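Local coordinates for periplasmic protein (Legionella pneumophila subsp. pneumophila, PDB 4FGQ) that is a calcium-binding periplasmic protease, probably a cysteine proteinase of the bacterial transglutaminase-like family, at residues A[33-38]-A[98-103]; A[92-97]-A[105-110]. All blocks are in the same frame, centred on the assembly; numbering follows the deposited sequence.

Interaction 1: residues A[33-38]-A[98-103]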
ATOM      1  N   ASN A  33      -7.001  14.155  -6.109  1.00 14.86           N
ATOM      2  CA  ASN A  33      -7.746  14.985  -5.166  1.00 18.50           C
ATOM      3  C   ASN A  33      -7.545  14.498  -3.727  1.00 19.23           C
ATOM      4  O   ASN A  33      -7.436  15.312  -2.807  1.00 17.32           O
ATOM      5  CB  ASN A  33      -9.234  15.049  -5.523  1.00 19.01           C
ATOM      6  CG  ASN A  33      -9.498  15.830  -6.805  1.00 27.16           C
ATOM      7  OD1 ASN A  33      -8.651  16.597  -7.266  1.00 32.89           O
ATOM      8  ND2 ASN A  33     -10.686  15.649  -7.377  1.00 31.47           N
ATOM      9  N   LEU A  34      -7.478  13.176  -3.539  1.00 15.91           N
ATOM     10  CA  LEU A  34      -7.210  12.596  -2.221  1.00 14.41           C
ATOM     11  C   LEU A  34      -5.883  13.099  -1.677  1.00 15.68           C
ATOM     12  O   LEU A  34      -5.801  13.579  -0.531  1.00 15.80           O
ATOM     13  CB  LEU A  34      -7.180  11.060  -2.307  1.00 12.25           C
ATOM     14  CG  LEU A  34      -6.753  10.303  -1.042  1.00 14.82           C
ATOM     15  CD1 LEU A  34      -7.892  10.252  -0.051  1.00 17.61           C
ATOM     16  CD2 LEU A  34      -6.283   8.895  -1.382  1.00 15.26           C
ATOM     17  N   ILE A  35      -4.837  12.997  -2.493  1.00 12.48           N
ATOM     18  CA  ILE A  35      -3.506  13.434  -2.057  1.00 12.35           C
ATOM     19  C   ILE A  35      -3.513  14.919  -1.706  1.00 17.35           C
ATOM     20  O   ILE A  35      -3.024  15.302  -0.646  1.00 17.19           O
ATOM     21  CB  ILE A  35      -2.423  13.127  -3.107  1.00 15.53           C
ATOM     22  CG1 ILE A  35      -2.219  11.609  -3.208  1.00 16.51           C
ATOM     23  CG2 ILE A  35      -1.109  13.790  -2.728  1.00 17.64           C
ATOM     24  CD1 ILE A  35      -1.417  11.171  -4.411  1.00 17.99           C
ATOM     25  N   ASP A  36      -4.098  15.747  -2.569  1.00 17.60           N
ATOM     26  CA  ASP A  36      -4.171  17.180  -2.291  1.00 21.14           C
ATOM     27  C   ASP A  36      -4.905  17.474  -0.984  1.00 21.40           C
ATOM     28  O   ASP A  36      -4.491  18.346  -0.209  1.00 25.56           O
ATOM     29  CB  ASP A  36      -4.861  17.919  -3.441  1.00 26.65           C
ATOM     30  CG  ASP A  36      -3.878  18.461  -4.465  1.00 43.56           C
ATOM     31  OD1 ASP A  36      -2.677  18.575  -4.139  1.00 49.01           O
ATOM     32  OD2 ASP A  36      -4.314  18.788  -5.591  1.00 48.85           O
ATOM     33  N   SER A  37      -5.988  16.740  -0.743  1.00 17.20           N
ATOM     34  CA  SER A  37      -6.872  16.997   0.392  1.00 19.03           C
ATOM     35  C   SER A  37      -6.249  16.582   1.719  1.00 19.83           C
ATOM     36  O   SER A  37      -6.639  17.083   2.772  1.00 20.64           O
ATOM     37  CB  SER A  37      -8.214  16.283   0.213  1.00 19.51           C
ATOM     38  OG  SER A  37      -8.130  14.906   0.539  1.00 22.88           O
ATOM     39  N   LEU A  38      -5.285  15.670   1.668  1.00 15.52           N
ATOM     40  CA  LEU A  38      -4.707  15.118   2.897  1.00 13.54           C
ATOM     41  C   LEU A  38      -3.388  15.756   3.320  1.00 12.94           C
ATOM     42  O   LEU A  38      -2.920  15.521   4.428  1.00 14.04           O
ATOM     43  CB  LEU A  38      -4.525  13.600   2.787  1.00 15.17           C
ATOM     44  CG  LEU A  38      -5.823  12.796   2.737  1.00 16.23           C
ATOM     45  CD1 LEU A  38      -5.488  11.316   2.577  1.00 14.09           C
ATOM     46  CD2 LEU A  38      -6.632  13.035   3.995  1.00 21.92           C
ATOM     47  N   VAL A  98       3.188   8.357   1.576  1.00 11.80           N
ATOM     48  CA  VAL A  98       4.440   9.099   1.413  1.00 13.77           C
ATOM     49  C   VAL A  98       4.152  10.415   0.685  1.00 13.76           C
ATOM     50  O   VAL A  98       4.652  11.477   1.068  1.00 16.28           O
ATOM     51  CB  VAL A  98       5.504   8.256   0.672  1.00 14.96           C
ATOM     52  CG1 VAL A  98       6.701   9.122   0.278  1.00 18.91           C
ATOM     53  CG2 VAL A  98       5.933   7.067   1.542  1.00 12.46           C
ATOM     54  N   ALA A  99       3.296  10.353  -0.332  1.00 13.32           N
ATOM     55  CA  ALA A  99       2.938  11.543  -1.105  1.00 12.43           C
ATOM     56  C   ALA A  99       2.236  12.630  -0.288  1.00 14.00           C
ATOM     57  O   ALA A  99       2.380  13.818  -0.593  1.00 16.47           O
ATOM     58  CB  ALA A  99       2.078  11.164  -2.328  1.00 13.07           C
ATOM     59  N   VAL A 100       1.468  12.247   0.735  1.00 12.44           N
ATOM     60  CA  VAL A 100       0.737  13.257   1.501  1.00 13.97           C
ATOM     61  C   VAL A 100       1.569  13.774   2.662  1.00 14.77           C
ATOM     62  O   VAL A 100       1.177  14.726   3.345  1.00 17.99           O
ATOM     63  CB  VAL A 100      -0.663  12.790   1.998  1.00 17.26           C
ATOM     64  CG1 VAL A 100      -1.505  12.236   0.846  1.00 18.53           C
ATOM     65  CG2 VAL A 100      -0.533  11.774   3.094  1.00 18.81           C
ATOM     66  N   GLY A 101       2.720  13.148   2.885  1.00 13.70           N
ATOM     67  CA  GLY A 101       3.650  13.650   3.877  1.00 13.62           C
ATOM     68  C   GLY A 101       3.962  12.782   5.078  1.00 13.90           C
ATOM     69  O   GLY A 101       4.727  13.205   5.937  1.00 14.70           O
ATOM     70  N   VAL A 102       3.395  11.581   5.164  1.00 14.49           N
ATOM     71  CA  VAL A 102       3.844  10.659   6.202  1.00 12.69           C
ATOM     72  C   VAL A 102       5.274  10.233   5.862  1.00 13.97           C
ATOM     73  O   VAL A 102       5.525   9.768   4.746  1.00 16.91           O
ATOM     74  CB  VAL A 102       2.938   9.419   6.287  1.00 13.63           C
ATOM     75  CG1 VAL A 102       3.449   8.465   7.355  1.00 18.57           C
ATOM     76  CG2 VAL A 102       1.501   9.837   6.579  1.00 12.17           C
ATOM     77  N   PRO A 103       6.226  10.399   6.803  1.00 14.47           N
ATOM     78  CA  PRO A 103       7.621  10.026   6.516  1.00 14.61           C
ATOM     79  C   PRO A 103       7.731   8.548   6.137  1.00 19.29           C
ATOM     80  O   PRO A 103       7.132   7.702   6.806  1.00 16.23           O
ATOM     81  CB  PRO A 103       8.329  10.296   7.843  1.00 17.71           C
ATOM     82  CG  PRO A 103       7.511  11.402   8.467  1.00 18.29           C
ATOM     83  CD  PRO A 103       6.089  11.010   8.136  1.00 16.02           C
TER
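Ile35 and Val100 bring the C-terminal ends of helix 22-38 and helix 86-100 together, their CA atoms 5.5 Å apart. This is helix-helix packing in the helical part of what is probably a papain-like fold, consistent with clan CA, and it illustrates how two helix ends can be held by aliphatic side chains resting on one another and on the backbone, with no hydrogen bond across the segments. Val100 supplies most of the contact from its side through one branch. Its CG1 lies anti to the carbonyl carbon (chi1 -53°), which carries that methyl across to the backbone of the first helix, 3.7 Å from Ile35 CA. The same methyl meets Ile35 CG2 at 3.9 Å, the two side chains running at a slant to each other. Leu38, one turn further on, offers its CB rather than its branched end, and CB stands 3.8 Å from Val100 CG1. Val100 CG1 thus rests between Ile35 and Leu38. Ala99 widens the contact with its single methyl, which faces the two ends of the forked Ile35 side chain, CG2 and CD1. Ile8 touches both Ile35 and Ala99, while Val50 of helix 43-55 packs against Leu38. Immediately after Val100 the second helix stops in a Schellman motif. Gly101 has a positive phi of 117°, a conformation in which a CB would press on the preceding carbonyl oxygen. On the first helix, the Ser37 hydroxyl turns back along its own backbone, where OG donates to Leu34 O at 2.9 Å, approaching 26° out of the carbonyl plane.

Interaction 2: residues A[92-97]-A[105-110]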
ATOM      1  N   ILE A  92      -0.011   0.642  -3.000  1.00 11.93           N
ATOM      2  CA  ILE A  92      -0.547   1.952  -3.347  1.00 10.48           C
ATOM      3  C   ILE A  92      -0.831   2.796  -2.100  1.00 11.78           C
ATOM      4  O   ILE A  92      -0.641   4.016  -2.117  1.00 11.15           O
ATOM      5  CB  ILE A  92      -1.748   1.890  -4.341  1.00 14.41           C
ATOM      6  CG1 ILE A  92      -2.121   3.305  -4.793  1.00 14.10           C
ATOM      7  CG2 ILE A  92      -2.944   1.183  -3.720  1.00 12.06           C
ATOM      8  CD1 ILE A  92      -2.910   3.352  -6.098  1.00 12.38           C
ATOM      9  N   LYS A  93      -1.248   2.156  -1.010  1.00 10.89           N
ATOM     10  CA  LYS A  93      -1.431   2.887   0.242  1.00 10.47           C
ATOM     11  C   LYS A  93      -0.113   3.493   0.705  1.00 13.07           C
ATOM     12  O   LYS A  93      -0.075   4.645   1.151  1.00 11.00           O
ATOM     13  CB  LYS A  93      -2.001   1.976   1.328  1.00 13.18           C
ATOM     14  CG  LYS A  93      -3.481   1.641   1.137  1.00 12.09           C
ATOM     15  CD  LYS A  93      -3.936   0.639   2.192  1.00 11.88           C
ATOM     16  CE  LYS A  93      -5.319   0.064   1.861  1.00 11.31           C
ATOM     17  NZ  LYS A  93      -5.722  -0.938   2.905  1.00 10.94           N
ATOM     18  N   TYR A  94       0.955   2.705   0.609  1.00 11.39           N
ATOM     19  CA  TYR A  94       2.288   3.154   0.994  1.00 11.98           C
ATOM     20  C   TYR A  94       2.701   4.391   0.192  1.00 11.08           C
ATOM     21  O   TYR A  94       3.027   5.429   0.765  1.00 11.70           O
ATOM     22  CB  TYR A  94       3.321   2.030   0.824  1.00 12.09           C
ATOM     23  CG  TYR A  94       4.754   2.530   0.869  1.00 12.04           C
ATOM     24  CD1 TYR A  94       5.365   2.853   2.076  1.00 12.33           C
ATOM     25  CD2 TYR A  94       5.480   2.707  -0.304  1.00 15.84           C
ATOM     26  CE1 TYR A  94       6.696   3.326   2.109  1.00 13.62           C
ATOM     27  CE2 TYR A  94       6.778   3.184  -0.285  1.00 16.82           C
ATOM     28  CZ  TYR A  94       7.381   3.494   0.919  1.00 15.70           C
ATOM     29  OH  TYR A  94       8.675   3.963   0.911  1.00 16.54           O
ATOM     30  N   PHE A  95       2.685   4.292  -1.132  1.00 12.75           N
ATOM     31  CA  PHE A  95       3.149   5.417  -1.946  1.00 14.13           C
ATOM     32  C   PHE A  95       2.280   6.655  -1.757  1.00 13.66           C
ATOM     33  O   PHE A  95       2.772   7.789  -1.772  1.00 13.36           O
ATOM     34  CB  PHE A  95       3.263   5.028  -3.424  1.00 14.53           C
ATOM     35  CG  PHE A  95       4.517   4.270  -3.737  1.00 14.08           C
ATOM     36  CD1 PHE A  95       5.754   4.904  -3.670  1.00 17.20           C
ATOM     37  CD2 PHE A  95       4.468   2.924  -4.077  1.00 14.15           C
ATOM     38  CE1 PHE A  95       6.929   4.214  -3.951  1.00 15.03           C
ATOM     39  CE2 PHE A  95       5.637   2.222  -4.361  1.00 15.96           C
ATOM     40  CZ  PHE A  95       6.870   2.866  -4.296  1.00 15.66           C
ATOM     41  N   THR A  96       0.992   6.443  -1.542  1.00 11.23           N
ATOM     42  CA  THR A  96       0.079   7.567  -1.392  1.00 10.91           C
ATOM     43  C   THR A  96       0.328   8.274  -0.062  1.00 14.51           C
ATOM     44  O   THR A  96       0.341   9.502  -0.000  1.00 12.89           O
ATOM     45  CB  THR A  96      -1.377   7.108  -1.493  1.00 11.15           C
ATOM     46  OG1 THR A  96      -1.582   6.513  -2.778  1.00 12.95           O
ATOM     47  CG2 THR A  96      -2.331   8.290  -1.352  1.00 11.84           C
ATOM     48  N   LEU A  97       0.565   7.496   0.995  1.00 10.74           N
ATOM     49  CA  LEU A  97       0.875   8.088   2.303  1.00 12.67           C
ATOM     50  C   LEU A  97       2.183   8.871   2.277  1.00 14.12           C
ATOM     51  O   LEU A  97       2.277   9.938   2.884  1.00 12.81           O
ATOM     52  CB  LEU A  97       0.868   7.025   3.406  1.00 12.14           C
ATOM     53  CG  LEU A  97      -0.578   6.690   3.815  1.00 11.90           C
ATOM     54  CD1 LEU A  97      -0.638   5.326   4.499  1.00 11.19           C
ATOM     55  CD2 LEU A  97      -1.148   7.789   4.748  1.00 10.00           C
ATOM     56  N   ASP A 105      10.002   6.449   6.536  1.00 16.38           N
ATOM     57  CA  ASP A 105      10.586   5.559   7.543  1.00 18.83           C
ATOM     58  C   ASP A 105       9.578   5.053   8.582  1.00 17.51           C
ATOM     59  O   ASP A 105       9.847   4.080   9.286  1.00 17.46           O
ATOM     60  CB  ASP A 105      11.872   6.119   8.193  1.00 26.49           C
ATOM     61  CG  ASP A 105      11.652   7.423   8.940  1.00 33.71           C
ATOM     62  OD1 ASP A 105      12.637   7.932   9.515  1.00 38.90           O
ATOM     63  OD2 ASP A 105      10.521   7.952   8.955  1.00 32.97           O
ATOM     64  N   GLN A 106       8.403   5.673   8.648  1.00 13.31           N
ATOM     65  CA  GLN A 106       7.360   5.178   9.551  1.00 12.83           C
ATOM     66  C   GLN A 106       6.449   4.153   8.903  1.00 14.73           C
ATOM     67  O   GLN A 106       5.501   3.684   9.530  1.00 13.82           O
ATOM     68  CB  GLN A 106       6.493   6.334  10.050  1.00 12.16           C
ATOM     69  CG  GLN A 106       7.270   7.319  10.883  1.00 12.49           C
ATOM     70  CD  GLN A 106       6.382   8.391  11.485  1.00 17.76           C
ATOM     71  OE1 GLN A 106       6.523   9.580  11.176  1.00 21.65           O
ATOM     72  NE2 GLN A 106       5.457   7.977  12.351  1.00 14.87           N
ATOM     73  N   LEU A 107       6.708   3.837   7.643  1.00 11.99           N
ATOM     74  CA  LEU A 107       5.825   2.947   6.901  1.00 11.12           C
ATOM     75  C   LEU A 107       6.582   1.742   6.392  1.00 15.46           C
ATOM     76  O   LEU A 107       7.617   1.879   5.742  1.00 17.28           O
ATOM     77  CB  LEU A 107       5.205   3.688   5.714  1.00 12.76           C
ATOM     78  CG  LEU A 107       4.285   4.858   6.073  1.00 14.63           C
ATOM     79  CD1 LEU A 107       4.028   5.707   4.849  1.00 15.85           C
ATOM     80  CD2 LEU A 107       2.970   4.323   6.624  1.00 15.35           C
ATOM     81  N   ARG A 108       6.071   0.552   6.687  1.00 12.08           N
ATOM     82  CA  ARG A 108       6.685  -0.659   6.157  1.00 10.98           C
ATOM     83  C   ARG A 108       5.627  -1.581   5.630  1.00 12.75           C
ATOM     84  O   ARG A 108       4.736  -1.991   6.373  1.00 13.31           O
ATOM     85  CB  ARG A 108       7.513  -1.366   7.232  1.00 13.76           C
ATOM     86  CG  ARG A 108       8.726  -0.570   7.668  1.00 16.80           C
ATOM     87  CD  ARG A 108       9.598  -1.323   8.633  1.00 18.08           C
ATOM     88  NE  ARG A 108      10.664  -0.459   9.144  1.00 21.84           N
ATOM     89  CZ  ARG A 108      11.529  -0.812  10.093  1.00 28.12           C
ATOM     90  NH1 ARG A 108      11.460  -2.016  10.642  1.00 32.98           N
ATOM     91  NH2 ARG A 108      12.455   0.047  10.495  1.00 27.13           N
ATOM     92  N   ILE A 109       5.707  -1.882   4.336  1.00 12.28           N
ATOM     93  CA  ILE A 109       4.825  -2.864   3.738  1.00 11.61           C
ATOM     94  C   ILE A 109       5.208  -4.212   4.340  1.00 12.41           C
ATOM     95  O   ILE A 109       6.388  -4.583   4.348  1.00 13.20           O
ATOM     96  CB  ILE A 109       4.991  -2.883   2.215  1.00 13.03           C
ATOM     97  CG1 ILE A 109       4.675  -1.495   1.629  1.00 13.28           C
ATOM     98  CG2 ILE A 109       4.106  -3.963   1.591  1.00 12.68           C
ATOM     99  CD1 ILE A 109       5.176  -1.301   0.177  1.00 13.04           C
ATOM    100  N   THR A 110       4.226  -4.953   4.855  1.00 11.12           N
ATOM    101  CA  THR A 110       4.529  -6.123   5.679  1.00 10.31           C
ATOM    102  C   THR A 110       3.924  -7.399   5.124  1.00 12.17           C
ATOM    103  O   THR A 110       2.713  -7.482   4.939  1.00 11.56           O
ATOM    104  CB  THR A 110       3.996  -5.944   7.109  1.00 12.94           C
ATOM    105  OG1 THR A 110       4.593  -4.780   7.687  1.00 13.53           O
ATOM    106  CG2 THR A 110       4.342  -7.151   7.981  1.00 15.36           C
TER
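With chi1 at 165°, Tyr94 swings CG opposite the backbone nitrogen and sends its ring toward strand 107-110; Leu107 (chi1 -64°) turns CG away from its carbonyl carbon, which leaves CB to meet the ring and lets CD1 reach the helix. The CB of Leu107 approaches the edge of the ring, close to its plane, 3.7 Å from Tyr94 CD1. Ile109, two residues along the strand and on the same side of it, comes to the base of the ring: its CG1 lies 3.9 Å from Tyr94 CB, and its CD1 reaches Tyr94 CG obliquely, the two side chains crossing at about a right angle. One helical turn beyond Tyr94, Leu97 CB takes up the end of Leu107, with CD1 3.7 Å away. Within the helix, Tyr94 CD2 sits 3.8 Å above the plane of the Phe95 ring, over its centre. The Tyr94 hydroxyl is anchored beyond the segments by hydrogen bonds with Ser104 and the backbone nitrogen of Ala161, which should restrict the swing of the phenol. Arg108, between Leu107 and Ile109 on the strand, leaves the backbone away from the helix and makes cation-pi contacts with Trp165 and Tyr127. Helix and strand run nearly antiparallel, at 172°, with their axes 9.1 Å apart. A buried helix laid against an antiparallel sheet in this way is characteristic of the papain-like core, consistent with membership of clan CA.

How the interactions relate
Both interactions draw on helix 86-100, and together they show how one helix can serve two neighbours. Interaction 1 joins its C-terminal end to another helix, interaction 2 its middle to the sheet; the centre of interaction 1 lies about 13 Å from the centre of the chain, that of interaction 2 about 6 Å. Each is buried and apolar, but the first is aliphatic, whereas the second adds an aromatic ring and lies nearer the calcium-binding residues, the side chain of Ile109 being about 6 Å from that of Glu87, a calcium ligand although no calcium is bound here. Val102 connects them, its N 3.0 Å from Leu97 O in a probable hydrogen bond and its CG1 packed on Leu107. Thr96 CG2 meets Leu34 and Ile35.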